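Local coordinates for protein BugD (Bordetella pertussis Tohama I, PDB 2F5X) that binds aspartic acid as a periplasmic solute receptor of the tripartite tricarboxylate transporter receptor family, probably delivering it for uptake, at residues A[111-116]-A[209-214]; A[138-143]-A[164-169]. All blocks are in the same frame, centred on the assembly; numbering follows the deposited sequence.

Overall arrangement
Both contacts belong to one mixed sheet, but they sit in different places and join its strands in opposite senses. Contact 1, its centre about 12 Å from the centre of the chain, pairs the long strand 102-117 antiparallel with strand 206-210 and is almost wholly buried; a threonine hydroxyl takes over the bonding where the second strand ends. Contact 2, its centre about 21 Å from that point, pairs strands 141-144 and 167-170 in parallel; residues 140-143 are buried, Leu167 and Thr168 exposed, and a water joins the backbones just before the direct strand bonds begin. The contacts do not touch. Strand 188-192 lies between them, paired with 102-117 and with 141-144, and helix 150-162 packs against both.

Contact 1 of 2, residues A[111-116]-A[209-214]; sequences VPMTII and AVTSLK
Antiparallel pairing of the long strand 102-117 with the end of strand 206-210 brings Met113, a selenomethionine here, against Thr211. Thr114 and Val210 form a non-hydrogen-bonded pair, and Thr114 CG2 meets Val210 CG1 at 3.9 Å, the two side chains crossing obliquely. On one side of this pair Ile115 N donates to Ala209 O (2.9 Å); on the other Thr211 N donates to Met113 O, also 2.9 Å but more bent, 138° at the hydrogen. That carbonyl is approached a second time by Val210 CA, in a C-H...O contact of 3.1 Å.

Beyond Val210 the strand gives way to loop, and the hydroxyl of Thr211 replaces a backbone carbonyl. With chi1 at 61°, OG1 lies between the backbone N and carbonyl carbon of its own residue, where it accepts from Met113 N at 3.0 Å; it is also hydrogen-bonded to Val235 O. The same oxygen lies 3.4 Å from Met113 CB. The Met113 side chain, bent at chi3 (77°), packs on Ala150 and Cys154 of helix 150-162 and comes to about 5 Å from the bound aspartic acid. Thr114 OG1 is held by Thr196 and Asp191 O. Pro112 CB and Ser212 CB touch at 4.2 Å as the loop leaves strand 102-117. This is an antiparallel strand end whose next backbone bond is taken by a threonine hydroxyl, in the mixed sheet of a periplasmic binding protein.

Contact 2 of 2, residues A[138-143]-A[164-169]; sequences DKISLA and VNLLTI
Leu166 leads the chain back alongside Leu142 after helix 150-162, completing a beta-alpha-beta unit whose strands, 141-144 and 167-170, run parallel. Its CD1 rests 4.2 Å from Leu142 CB and its CD2 lies 4.4 Å from Ile140 CB, on the flank where Val159 of the helix touches both Leu142 and Leu166. Next comes Leu167, whose N donates to a water that in turn donates to Ile140 O, bridging the backbones ahead of the direct bonds. Leu167 O then accepts from Leu142 N at 2.9 Å, nearly straight (171° at the hydrogen), while CD2 of the same leucine packs 4.0 Å from Ser141 CB on the other face. The side chain of Thr168 runs alongside that of Leu142 on the same face, OG1 4.1 Å from Leu142 CD2. Its chi1 of -60° sets OG1 beside its own backbone N, from where it donates back to Leu166 O at 2.8 Å, coming from above the carbonyl plane. Thr168 CA also makes a C-H...O contact with Leu142 O. That oxygen is the acceptor for Ile169 N, 2.8 Å away. Across the face shared with Ser141, Ile169 extends its delta methyl to close the contact, CD1 lying 3.9 Å from Ser141 CB.

Contact 1 of 2, residues A[111-116]-A[209-214]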
loop_
_atom_site.group_PDB
_atom_site.type_symbol
_atom_site.label_atom_id
_atom_site.label_comp_id
_atom_site.label_asym_id
_atom_site.label_seq_id
_atom_site.Cartn_x
_atom_site.Cartn_y
_atom_site.Cartn_z
ATOM N N VAL A 111 -0.722 5.365 4.925
ATOM C CA VAL A 111 -0.170 6.172 3.825
ATOM C C VAL A 111 -1.276 6.656 2.900
ATOM O O VAL A 111 -2.052 5.847 2.397
ATOM C CB VAL A 111 0.878 5.357 3.013
ATOM C CG1 VAL A 111 1.624 6.236 1.985
ATOM C CG2 VAL A 111 1.884 4.690 3.968
ATOM N N PRO A 112 -1.331 7.963 2.635
ATOM C CA PRO A 112 -2.332 8.497 1.708
ATOM C C PRO A 112 -1.896 8.301 0.263
ATOM O O PRO A 112 -0.731 7.978 -0.004
ATOM C CB PRO A 112 -2.386 9.986 2.074
ATOM C CG PRO A 112 -0.982 10.302 2.563
ATOM C CD PRO A 112 -0.471 9.025 3.197
HETATM N N MSE A 113 -2.831 8.475 -0.659
HETATM C CA MSE A 113 -2.518 8.330 -2.077
HETATM C C MSE A 113 -2.704 9.631 -2.870
HETATM O O MSE A 113 -3.431 10.543 -2.443
HETATM C CB MSE A 113 -3.311 7.166 -2.668
HETATM C CG MSE A 113 -3.055 5.854 -1.907
HETATM SE SE MSE A 113 -4.040 4.407 -2.663
HETATM C CE MSE A 113 -2.861 4.118 -4.232
ATOM N N THR A 114 -2.011 9.706 -4.005
ATOM C CA THR A 114 -2.097 10.824 -4.932
ATOM C C THR A 114 -2.496 10.327 -6.308
ATOM O O THR A 114 -1.952 9.324 -6.786
ATOM C CB THR A 114 -0.721 11.523 -5.082
ATOM O OG1 THR A 114 0.285 10.537 -5.383
ATOM C CG2 THR A 114 -0.283 12.149 -3.753
ATOM N N ILE A 115 -3.432 11.035 -6.942
ATOM C CA ILE A 115 -3.778 10.800 -8.346
ATOM C C ILE A 115 -2.786 11.595 -9.184
ATOM O O ILE A 115 -2.732 12.818 -9.076
ATOM C CB ILE A 115 -5.227 11.268 -8.653
ATOM C CG1 ILE A 115 -6.249 10.593 -7.724
ATOM C CG2 ILE A 115 -5.575 11.073 -10.166
ATOM C CD1 ILE A 115 -6.664 9.248 -8.136
ATOM N N ILE A 116 -1.996 10.893 -9.994
ATOM C CA ILE A 116 -0.955 11.524 -10.797
ATOM C C ILE A 116 -1.041 11.082 -12.255
ATOM O O ILE A 116 -1.696 10.087 -12.585
ATOM C CB ILE A 116 0.475 11.212 -10.239
ATOM C CG1 ILE A 116 0.769 9.697 -10.257
ATOM C CG2 ILE A 116 0.688 11.830 -8.850
ATOM C CD1 ILE A 116 2.245 9.370 -9.962
ATOM N N ALA A 209 -4.736 15.358 -7.028
ATOM C CA ALA A 209 -5.550 15.221 -5.827
ATOM C C ALA A 209 -4.975 14.180 -4.888
ATOM O O ALA A 209 -4.198 13.321 -5.302
ATOM C CB ALA A 209 -6.987 14.829 -6.201
ATOM N N VAL A 210 -5.394 14.249 -3.629
ATOM C CA VAL A 210 -5.028 13.242 -2.630
ATOM C C VAL A 210 -6.278 12.505 -2.144
ATOM O O VAL A 210 -7.392 12.997 -2.326
ATOM C CB VAL A 210 -4.273 13.870 -1.435
ATOM C CG1 VAL A 210 -2.925 14.430 -1.904
ATOM C CG2 VAL A 210 -5.124 14.969 -0.752
ATOM N N THR A 211 -6.095 11.334 -1.536
ATOM C CA THR A 211 -7.226 10.500 -1.121
ATOM C C THR A 211 -7.484 10.535 0.380
ATOM O O THR A 211 -8.282 9.748 0.897
ATOM C CB THR A 211 -7.005 9.042 -1.539
ATOM O OG1 THR A 211 -5.813 8.558 -0.902
ATOM C CG2 THR A 211 -6.728 8.936 -3.045
ATOM N N SER A 212 -6.791 11.427 1.079
ATOM C CA SER A 212 -6.999 11.621 2.510
ATOM C C SER A 212 -8.229 12.498 2.784
ATOM O O SER A 212 -8.748 13.145 1.874
ATOM C CB SER A 212 -5.742 12.228 3.135
ATOM O OG SER A 212 -5.267 13.293 2.329
ATOM N N LEU A 213 -8.699 12.489 4.034
ATOM C CA LEU A 213 -9.859 13.282 4.452
ATOM C C LEU A 213 -9.495 14.765 4.540
ATOM O O LEU A 213 -10.315 15.644 4.266
ATOM C CB LEU A 213 -10.403 12.759 5.797
ATOM C CG LEU A 213 -11.574 13.448 6.517
ATOM C CD1 LEU A 213 -12.897 13.118 5.850
ATOM C CD2 LEU A 213 -11.608 13.037 7.991
ATOM N N LYS A 214 -8.253 15.033 4.921
ATOM C CA LYS A 214 -7.726 16.389 4.941
ATOM C C LYS A 214 -6.520 16.399 4.028
ATOM O O LYS A 214 -5.989 15.339 3.693
ATOM C CB LYS A 214 -7.335 16.791 6.365
ATOM C CG LYS A 214 -8.535 17.105 7.268
ATOM C CD LYS A 214 -8.999 15.862 8.027
ATOM C CE LYS A 214 -9.899 16.207 9.202
ATOM N NZ LYS A 214 -11.281 16.575 8.778
#

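Contact 2 of 2, residues A[138-143]-A[164-169]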
loop_
_atom_site.group_PDB
_atom_site.type_symbol
_atom_site.label_atom_id
_atom_site.label_comp_id
_atom_site.label_asym_id
_atom_site.label_seq_id
_atom_site.Cartn_x
_atom_site.Cartn_y
_atom_site.Cartn_z
ATOM N N ASP A 138 -10.834 6.220 -24.247
ATOM C CA ASP A 138 -10.234 5.167 -25.074
ATOM C C ASP A 138 -8.764 5.399 -25.429
ATOM O O ASP A 138 -8.071 4.478 -25.883
ATOM C CB ASP A 138 -11.061 4.967 -26.347
ATOM C CG ASP A 138 -12.416 4.357 -26.067
ATOM O OD1 ASP A 138 -12.649 3.861 -24.932
ATOM O OD2 ASP A 138 -13.305 4.326 -26.935
ATOM N N LYS A 139 -8.294 6.626 -25.243
ATOM C CA LYS A 139 -6.903 6.959 -25.535
ATOM C C LYS A 139 -6.028 6.881 -24.286
ATOM O O LYS A 139 -4.814 7.158 -24.356
ATOM C CB LYS A 139 -6.807 8.363 -26.142
ATOM C CG LYS A 139 -7.557 8.539 -27.453
ATOM C CD LYS A 139 -8.085 9.971 -27.599
ATOM C CE LYS A 139 -7.440 10.691 -28.775
ATOM N NZ LYS A 139 -6.104 11.267 -28.418
ATOM N N ILE A 140 -6.634 6.529 -23.146
ATOM C CA ILE A 140 -5.960 6.653 -21.849
ATOM C C ILE A 140 -5.697 5.320 -21.154
ATOM O O ILE A 140 -6.592 4.476 -21.049
ATOM C CB ILE A 140 -6.749 7.599 -20.901
ATOM C CG1 ILE A 140 -6.848 9.004 -21.523
ATOM C CG2 ILE A 140 -6.068 7.671 -19.537
ATOM C CD1 ILE A 140 -7.859 9.932 -20.839
ATOM N N SER A 141 -4.472 5.151 -20.655
ATOM C CA SER A 141 -4.108 3.954 -19.903
ATOM C C SER A 141 -3.918 4.263 -18.423
ATOM O O SER A 141 -3.334 5.293 -18.047
ATOM C CB SER A 141 -2.821 3.330 -20.463
ATOM O OG SER A 141 -1.761 4.268 -20.451
ATOM N N LEU A 142 -4.416 3.351 -17.595
ATOM C CA LEU A 142 -4.291 3.444 -16.153
ATOM C C LEU A 142 -3.342 2.343 -15.694
ATOM O O LEU A 142 -3.483 1.196 -16.113
ATOM C CB LEU A 142 -5.670 3.253 -15.509
ATOM C CG LEU A 142 -5.752 3.139 -13.984
ATOM C CD1 LEU A 142 -5.480 4.490 -13.333
ATOM C CD2 LEU A 142 -7.126 2.614 -13.584
ATOM N N ALA A 143 -2.378 2.696 -14.843
ATOM C CA ALA A 143 -1.452 1.716 -14.285
ATOM C C ALA A 143 -1.867 1.322 -12.876
ATOM O O ALA A 143 -2.341 2.162 -12.114
ATOM C CB ALA A 143 -0.033 2.296 -14.257
ATOM N N VAL A 164 -16.104 5.546 -16.081
ATOM C CA VAL A 164 -15.360 5.087 -17.253
ATOM C C VAL A 164 -14.798 3.679 -17.084
ATOM O O VAL A 164 -14.650 3.178 -15.967
ATOM C CB VAL A 164 -14.187 6.048 -17.626
ATOM C CG1 VAL A 164 -14.707 7.456 -17.961
ATOM C CG2 VAL A 164 -13.124 6.097 -16.507
ATOM N N ASN A 165 -14.514 3.042 -18.215
ATOM C CA ASN A 165 -13.725 1.813 -18.258
ATOM C C ASN A 165 -12.456 2.124 -19.046
ATOM O O ASN A 165 -12.546 2.590 -20.180
ATOM C CB ASN A 165 -14.526 0.701 -18.956
ATOM C CG ASN A 165 -13.792 -0.640 -18.961
ATOM O OD1 ASN A 165 -13.305 -1.099 -17.926
ATOM N ND2 ASN A 165 -13.710 -1.268 -20.132
ATOM N N LEU A 166 -11.289 1.887 -18.438
ATOM C CA LEU A 166 -9.991 2.225 -19.040
ATOM C C LEU A 166 -9.110 1.002 -19.231
ATOM O O LEU A 166 -9.098 0.110 -18.388
ATOM C CB LEU A 166 -9.216 3.205 -18.136
ATOM C CG LEU A 166 -9.837 4.581 -17.865
ATOM C CD1 LEU A 166 -8.915 5.418 -16.965
ATOM C CD2 LEU A 166 -10.120 5.312 -19.165
ATOM N N LEU A 167 -8.347 0.997 -20.322
ATOM C CA LEU A 167 -7.191 0.109 -20.456
ATOM C C LEU A 167 -6.395 0.179 -19.162
ATOM O O LEU A 167 -6.020 1.271 -18.716
ATOM C CB LEU A 167 -6.305 0.566 -21.616
ATOM C CG LEU A 167 -4.909 -0.058 -21.746
ATOM C CD1 LEU A 167 -4.996 -1.577 -21.899
ATOM C CD2 LEU A 167 -4.191 0.570 -22.943
ATOM N N THR A 168 -6.161 -0.979 -18.548
ATOM C CA THR A 168 -5.514 -1.028 -17.242
ATOM C C THR A 168 -4.321 -1.953 -17.310
ATOM O O THR A 168 -4.452 -3.122 -17.679
ATOM C CB THR A 168 -6.512 -1.498 -16.172
ATOM O OG1 THR A 168 -7.613 -0.574 -16.112
ATOM C CG2 THR A 168 -5.873 -1.410 -14.773
ATOM N N ILE A 169 -3.153 -1.427 -16.952
ATOM C CA ILE A 169 -1.913 -2.174 -17.092
ATOM C C ILE A 169 -1.359 -2.518 -15.711
ATOM O O ILE A 169 -1.004 -1.614 -14.948
ATOM C CB ILE A 169 -0.870 -1.362 -17.904
ATOM C CG1 ILE A 169 -1.438 -0.937 -19.268
ATOM C CG2 ILE A 169 0.421 -2.175 -18.072
ATOM C CD1 ILE A 169 -0.637 0.159 -19.951
HETATM O O HOH W 1 -8.662 3.190 -22.137
#